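Local coordinates for protein B- and T-lymphocyte attenuator (Mus musculus, PDB 1XAU) that acts as an inhibitory receptor on lymphocytes, interacting with TNFRSF14/HVEM and dampening antigen receptor signalling through the phosphatases SHP-1 and SHP-2, at residues C12-N17 / Q103-H108; T48-N53 / S95-F100. All blocks are in the same frame, centred on the assembly; numbering follows the deposited sequence.

Contact 1. Residues C12-N17 / Q103-H108; sequences CEVQLN and QVINSH. With CD (cadmium ion), chain B.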
loop_
_atom_site.group_PDB
_atom_site.type_symbol
_atom_site.label_atom_id
_atom_site.label_comp_id
_atom_site.label_asym_id
_atom_site.label_seq_id
_atom_site.Cartn_x
_atom_site.Cartn_y
_atom_site.Cartn_z
ATOM N N CYS A 12 15.696 6.756 -15.441
ATOM C CA CYS A 12 14.654 5.838 -14.825
ATOM C C CYS A 12 15.234 5.239 -13.519
ATOM O O CYS A 12 16.393 4.819 -13.480
ATOM C CB CYS A 12 14.295 4.722 -15.847
ATOM S SG CYS A 12 12.916 3.608 -15.368
ATOM N N GLU A 13 14.447 5.239 -12.437
ATOM C CA GLU A 13 14.896 4.677 -11.146
ATOM C C GLU A 13 13.606 4.056 -10.596
ATOM O O GLU A 13 12.524 4.559 -10.921
ATOM C CB GLU A 13 15.430 5.791 -10.194
ATOM C CG GLU A 13 14.565 7.073 -10.136
ATOM C CD GLU A 13 14.948 8.048 -8.982
ATOM O OE1 GLU A 13 15.191 7.585 -7.825
ATOM O OE2 GLU A 13 14.980 9.279 -9.217
ATOM N N VAL A 14 13.693 2.973 -9.827
ATOM C CA VAL A 14 12.450 2.338 -9.300
ATOM C C VAL A 14 11.956 3.221 -8.166
ATOM O O VAL A 14 12.735 3.574 -7.274
ATOM C CB VAL A 14 12.719 0.907 -8.757
ATOM C CG1 VAL A 14 11.513 0.383 -7.971
ATOM C CG2 VAL A 14 13.025 -0.077 -9.966
ATOM N N GLN A 15 10.685 3.610 -8.210
ATOM C CA GLN A 15 10.188 4.471 -7.153
ATOM C C GLN A 15 8.810 4.004 -6.706
ATOM O O GLN A 15 8.049 3.528 -7.530
ATOM C CB GLN A 15 9.966 5.880 -7.671
ATOM C CG GLN A 15 11.096 6.508 -8.325
ATOM C CD GLN A 15 10.824 7.984 -8.582
ATOM O OE1 GLN A 15 9.943 8.363 -9.396
ATOM N NE2 GLN A 15 11.565 8.835 -7.854
ATOM N N LEU A 16 8.483 4.246 -5.437
ATOM C CA LEU A 16 7.124 3.929 -4.901
ATOM C C LEU A 16 6.574 5.334 -4.620
ATOM O O LEU A 16 7.149 6.115 -3.832
ATOM C CB LEU A 16 7.284 3.099 -3.621
ATOM C CG LEU A 16 8.008 1.791 -3.819
ATOM C CD1 LEU A 16 8.019 1.013 -2.483
ATOM C CD2 LEU A 16 7.327 0.934 -4.898
ATOM N N ASN A 17 5.488 5.659 -5.319
ATOM C CA ASN A 17 4.981 6.997 -5.347
ATOM C C ASN A 17 3.664 7.381 -4.665
ATOM O O ASN A 17 2.854 8.102 -5.223
ATOM C CB ASN A 17 4.991 7.466 -6.812
ATOM C CG ASN A 17 6.430 7.672 -7.360
ATOM O OD1 ASN A 17 7.357 7.902 -6.595
ATOM N ND2 ASN A 17 6.601 7.630 -8.688
ATOM N N GLN A 103 18.906 -2.819 -2.767
ATOM C CA GLN A 103 18.468 -1.964 -1.682
ATOM C C GLN A 103 17.012 -2.021 -1.408
ATOM O O GLN A 103 16.244 -2.616 -2.158
ATOM C CB GLN A 103 18.842 -0.493 -1.908
ATOM C CG GLN A 103 18.505 -0.047 -3.270
ATOM C CD GLN A 103 19.104 -1.008 -4.278
ATOM O OE1 GLN A 103 20.348 -1.095 -4.422
ATOM N NE2 GLN A 103 18.235 -1.780 -4.952
ATOM N N VAL A 104 16.675 -1.369 -0.305
ATOM C CA VAL A 104 15.309 -1.274 0.173
ATOM C C VAL A 104 14.738 0.022 -0.355
ATOM O O VAL A 104 15.370 1.095 -0.239
ATOM C CB VAL A 104 15.268 -1.213 1.707
ATOM C CG1 VAL A 104 13.817 -1.094 2.197
ATOM C CG2 VAL A 104 15.956 -2.470 2.266
ATOM N N ILE A 105 13.570 -0.053 -0.985
ATOM C CA ILE A 105 12.979 1.157 -1.453
ATOM C C ILE A 105 11.693 1.299 -0.630
ATOM O O ILE A 105 10.978 0.319 -0.470
ATOM C CB ILE A 105 12.669 1.061 -2.944
ATOM C CG1 ILE A 105 13.999 0.849 -3.710
ATOM C CG2 ILE A 105 11.920 2.303 -3.377
ATOM C CD1 ILE A 105 13.803 0.514 -5.173
ATOM N N ASN A 106 11.400 2.493 -0.143
ATOM C CA ASN A 106 10.200 2.695 0.682
ATOM C C ASN A 106 9.321 3.789 0.106
ATOM O O ASN A 106 9.715 4.493 -0.845
ATOM C CB ASN A 106 10.604 3.069 2.105
ATOM C CG ASN A 106 11.207 1.878 2.885
ATOM O OD1 ASN A 106 12.356 1.923 3.245
ATOM N ND2 ASN A 106 10.427 0.832 3.134
ATOM N N SER A 107 8.132 3.957 0.671
ATOM C CA SER A 107 7.243 4.979 0.156
ATOM C C SER A 107 6.836 5.830 1.306
ATOM O O SER A 107 7.103 5.505 2.440
ATOM C CB SER A 107 5.906 4.405 -0.390
ATOM O OG SER A 107 5.149 3.769 0.664
ATOM N N HIS A 108 6.114 6.892 0.977
ATOM C CA HIS A 108 5.542 7.716 1.986
ATOM C C HIS A 108 4.303 6.909 2.516
ATOM O O HIS A 108 3.851 5.942 1.874
ATOM C CB HIS A 108 5.067 9.023 1.346
ATOM C CG HIS A 108 6.202 9.951 1.010
ATOM N ND1 HIS A 108 7.119 10.315 1.970
ATOM C CD2 HIS A 108 6.632 10.498 -0.157
ATOM C CE1 HIS A 108 8.074 11.049 1.414
ATOM N NE2 HIS A 108 7.801 11.173 0.129
HETATM CD CD CD B . 8.858 12.198 -1.617
HETATM O O HOH W 1 5.938 7.374 -1.781
HETATM O O HOH W 2 10.408 5.221 -3.629
HETATM O O HOH W 3 11.043 11.979 -0.136
HETATM O O HOH W 4 8.627 14.178 -0.724
HETATM O O HOH W 5 9.751 14.012 -2.978
HETATM O O HOH W 6 7.410 12.590 -2.597
#

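Contact 2. Residues T48-N53 / S95-F100; sequences TWCKHN and SCSTNF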
loop_
_atom_site.group_PDB
_atom_site.type_symbol
_atom_site.label_atom_id
_atom_site.label_comp_id
_atom_site.label_asym_id
_atom_site.label_seq_id
_atom_site.Cartn_x
_atom_site.Cartn_y
_atom_site.Cartn_z
ATOM N N THR A 48 5.631 -5.032 -1.207
ATOM C CA THR A 48 4.811 -5.521 -0.097
ATOM C C THR A 48 4.225 -4.372 0.708
ATOM O O THR A 48 4.733 -3.288 0.655
ATOM C CB THR A 48 5.605 -6.467 0.816
ATOM O OG1 THR A 48 6.673 -5.787 1.405
ATOM C CG2 THR A 48 6.297 -7.573 -0.015
ATOM N N TRP A 49 3.155 -4.615 1.448
ATOM C CA TRP A 49 2.558 -3.524 2.222
ATOM C C TRP A 49 3.029 -3.689 3.654
ATOM O O TRP A 49 3.231 -4.830 4.137
ATOM C CB TRP A 49 1.027 -3.641 2.203
ATOM C CG TRP A 49 0.459 -3.148 0.888
ATOM C CD1 TRP A 49 0.140 -3.893 -0.252
ATOM C CD2 TRP A 49 0.204 -1.802 0.566
ATOM N NE1 TRP A 49 -0.328 -3.051 -1.246
ATOM C CE2 TRP A 49 -0.299 -1.761 -0.774
ATOM C CE3 TRP A 49 0.353 -0.596 1.282
ATOM C CZ2 TRP A 49 -0.672 -0.566 -1.390
ATOM C CZ3 TRP A 49 -0.011 0.586 0.680
ATOM C CH2 TRP A 49 -0.544 0.598 -0.674
ATOM N N CYS A 50 3.118 -2.557 4.334
ATOM C CA CYS A 50 3.518 -2.517 5.726
ATOM C C CYS A 50 2.501 -1.661 6.474
ATOM O O CYS A 50 1.883 -0.782 5.884
ATOM C CB CYS A 50 4.863 -1.813 5.938
ATOM S SG CYS A 50 6.243 -2.517 5.015
ATOM N N LYS A 51 2.342 -1.912 7.778
ATOM C CA LYS A 51 1.422 -1.106 8.558
ATOM C C LYS A 51 2.183 -0.746 9.846
ATOM O O LYS A 51 2.855 -1.606 10.414
ATOM C CB LYS A 51 0.165 -1.877 8.924
ATOM C CG LYS A 51 -0.828 -1.030 9.763
ATOM C CD LYS A 51 -2.162 -1.808 10.051
ATOM C CE LYS A 51 -3.130 -0.968 10.880
ATOM N NZ LYS A 51 -4.365 -1.746 11.229
ATOM N N HIS A 52 2.074 0.480 10.291
ATOM C CA HIS A 52 2.802 0.902 11.505
ATOM C C HIS A 52 2.095 0.379 12.737
ATOM O O HIS A 52 0.860 0.560 12.823
ATOM C CB HIS A 52 2.826 2.402 11.562
ATOM C CG HIS A 52 3.915 2.963 12.433
ATOM N ND1 HIS A 52 3.676 3.459 13.711
ATOM C CD2 HIS A 52 5.250 3.097 12.212
ATOM C CE1 HIS A 52 4.826 3.863 14.238
ATOM N NE2 HIS A 52 5.801 3.652 13.355
ATOM N N ASN A 53 2.830 -0.249 13.664
ATOM C CA ASN A 53 2.141 -0.823 14.823
ATOM C C ASN A 53 2.183 0.054 16.038
ATOM O O ASN A 53 1.964 -0.437 17.164
ATOM C CB ASN A 53 2.720 -2.190 15.183
ATOM C CG ASN A 53 4.136 -2.100 15.699
ATOM O OD1 ASN A 53 4.679 -0.990 15.862
ATOM N ND2 ASN A 53 4.756 -3.251 15.941
ATOM N N SER A 95 2.247 1.721 4.232
ATOM C CA SER A 95 3.270 2.165 3.239
ATOM C C SER A 95 3.586 0.921 2.437
ATOM O O SER A 95 3.245 -0.202 2.869
ATOM C CB SER A 95 4.575 2.685 3.937
ATOM O OG SER A 95 5.182 1.658 4.729
ATOM N N CYS A 96 4.268 1.074 1.297
ATOM C CA CYS A 96 4.649 -0.093 0.500
ATOM C C CYS A 96 6.203 -0.071 0.402
ATOM O O CYS A 96 6.837 0.987 0.580
ATOM C CB CYS A 96 3.909 -0.073 -0.909
ATOM S SG CYS A 96 4.042 1.588 -1.709
ATOM N N SER A 97 6.817 -1.226 0.207
ATOM C CA SER A 97 8.292 -1.239 0.133
ATOM C C SER A 97 8.697 -2.380 -0.760
ATOM O O SER A 97 7.906 -3.282 -1.074
ATOM C CB SER A 97 8.979 -1.445 1.501
ATOM O OG SER A 97 8.387 -2.548 2.145
ATOM N N THR A 98 9.954 -2.347 -1.184
ATOM C CA THR A 98 10.390 -3.427 -2.004
ATOM C C THR A 98 11.902 -3.539 -1.804
ATOM O O THR A 98 12.554 -2.552 -1.531
ATOM C CB THR A 98 10.042 -3.190 -3.509
ATOM O OG1 THR A 98 10.500 -4.324 -4.276
ATOM C CG2 THR A 98 10.755 -1.982 -4.061
ATOM N N ASN A 99 12.417 -4.755 -1.900
ATOM C CA ASN A 99 13.863 -5.036 -1.814
ATOM C C ASN A 99 14.020 -5.347 -3.301
ATOM O O ASN A 99 13.495 -6.369 -3.800
ATOM C CB ASN A 99 14.150 -6.304 -0.980
ATOM C CG ASN A 99 13.637 -6.199 0.436
ATOM O OD1 ASN A 99 13.489 -5.072 0.977
ATOM N ND2 ASN A 99 13.377 -7.362 1.083
ATOM N N PHE A 100 14.645 -4.453 -4.038
ATOM C CA PHE A 100 14.761 -4.724 -5.467
ATOM C C PHE A 100 16.177 -4.404 -5.875
ATOM O O PHE A 100 16.622 -3.265 -5.689
ATOM C CB PHE A 100 13.806 -3.847 -6.259
ATOM C CG PHE A 100 13.769 -4.181 -7.731
ATOM C CD1 PHE A 100 13.182 -5.375 -8.175
ATOM C CD2 PHE A 100 14.296 -3.296 -8.677
ATOM C CE1 PHE A 100 13.103 -5.688 -9.539
ATOM C CE2 PHE A 100 14.225 -3.602 -10.037
ATOM C CZ PHE A 100 13.623 -4.802 -10.465
#

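Contact 1. Residues C12-N17 / Q103-H108
Val-14 meets Ile-105 at about a right angle: Val-14 CG1 stands 3.6 Å from Ile-105 CD1. Phe-100 and Tyr-40 also pack on this valine. Gln-15 points away from 103-108 and pairs through its backbone with Lys-39. Leu-16 turns inward, CG anti to its carbonyl carbon (chi1 -60°), which sets CG 4.0 Å from Ile-105 CG2; beyond it, CD1 comes to 3.6 Å from Ile-105 O. At its base, Leu-16 CB touches Ser-107 CB at 3.7 Å. Over the touching parts, 14-16 and 105-107, the chains run 29° apart, yet no hydrogen bond joins them directly. This fits the edge of a V-type immunoglobulin sandwich: strand 15-16 belongs to the sheet of 32-39, strand 103-114 to the opposing one. Two waters bridge the gap. One accepts from Leu-16 N (2.8 Å) and donates to Asn-106 O; the other donates to Leu-16 O (2.7 Å) and accepts from His-108 N. Asn-17 continues the backbone pairing away from the contact, with Pro-37. Across from this end, Ser-107 OG donates to His-108 O, and His-108 NE2 binds a cadmium ion at 2.3 Å, with three further water ligands and a fourth doubtful, too close.

Contact 2. Residues T48-N53 / S95-F100
Thr-48 and Cys-50 pair with Ser-97 and Ser-95 in an antiparallel ladder that joins the central strands C and F of the V-type immunoglobulin domain. Each of these two pairs is hydrogen-bonded in both directions. Thr-48 N donates to Ser-97 O at 2.9 Å and nearly straight, 167° at the hydrogen, while Ser-97 N returns to Thr-48 O at 3.0 Å. Two residues on, Cys-50 N reaches Ser-95 O at 2.8 Å; the reciprocal bond, Ser-95 N to Cys-50 O, is 3.0 Å and approaches tilted out of the carbonyl plane. Between them lies the non-hydrogen-bonded pair Trp-49 and Cys-96, whose backbone groups look outward: Trp-49 pairs with Leu-60, and Cys-96 N is held by Ser-107 OG. Thr-48 O also receives a CA-H contact from Cys-96 CA at 3.2 Å.

On one face of the sheet, Cys-50 SG lies anti to its carbonyl carbon (chi1 -57°) and comes to 3.6 Å from Ser-97 OG. A disulfide between Cys-50 and position 57 is known for this protein, but residue 57 is tryptophan in this chain and the bridge is absent; Trp-57 instead packs against Cys-50 and Ser-95. The other face carries the sandwich core, with the characteristic immunoglobulin pairing of the Cys-36 to Cys-96 disulfide and the strand C tryptophan. Ile-34 and Phe-79 pack on Trp-49 as well. Cys-96 CB sits over the face of the six-membered ring of Trp-49, 4.2 Å from its centroid and 9° off the normal, a CH-pi contact, while Ser-95 O approaches the indole obliquely, 3.3 Å from CE3.

How the contacts relate
The two contacts have centres 11 Å apart in one immunoglobulin domain. Along the chain the order is 12-17, 48-53, 95-100, 103-108, so contact 2 is made between the two halves of contact 1. Strands 92-100 and 103-114 are consecutive and adjacent in the same sheet, where Ile-105 N lies 2.8 Å from Thr-98 O, a probable hydrogen bond. Contact 2 is pairing within that sheet and is largely buried, whereas contact 1 spans from it to the opposing sheet near the surface. Leu-16 connects them, its CD1 3.3 Å from Cys-96 O. Contact 1 thus sets strand 15-16 against the sheet that holds contact 2, whose Cys-96 is disulfide-bonded to Cys-36 in the opposing sheet.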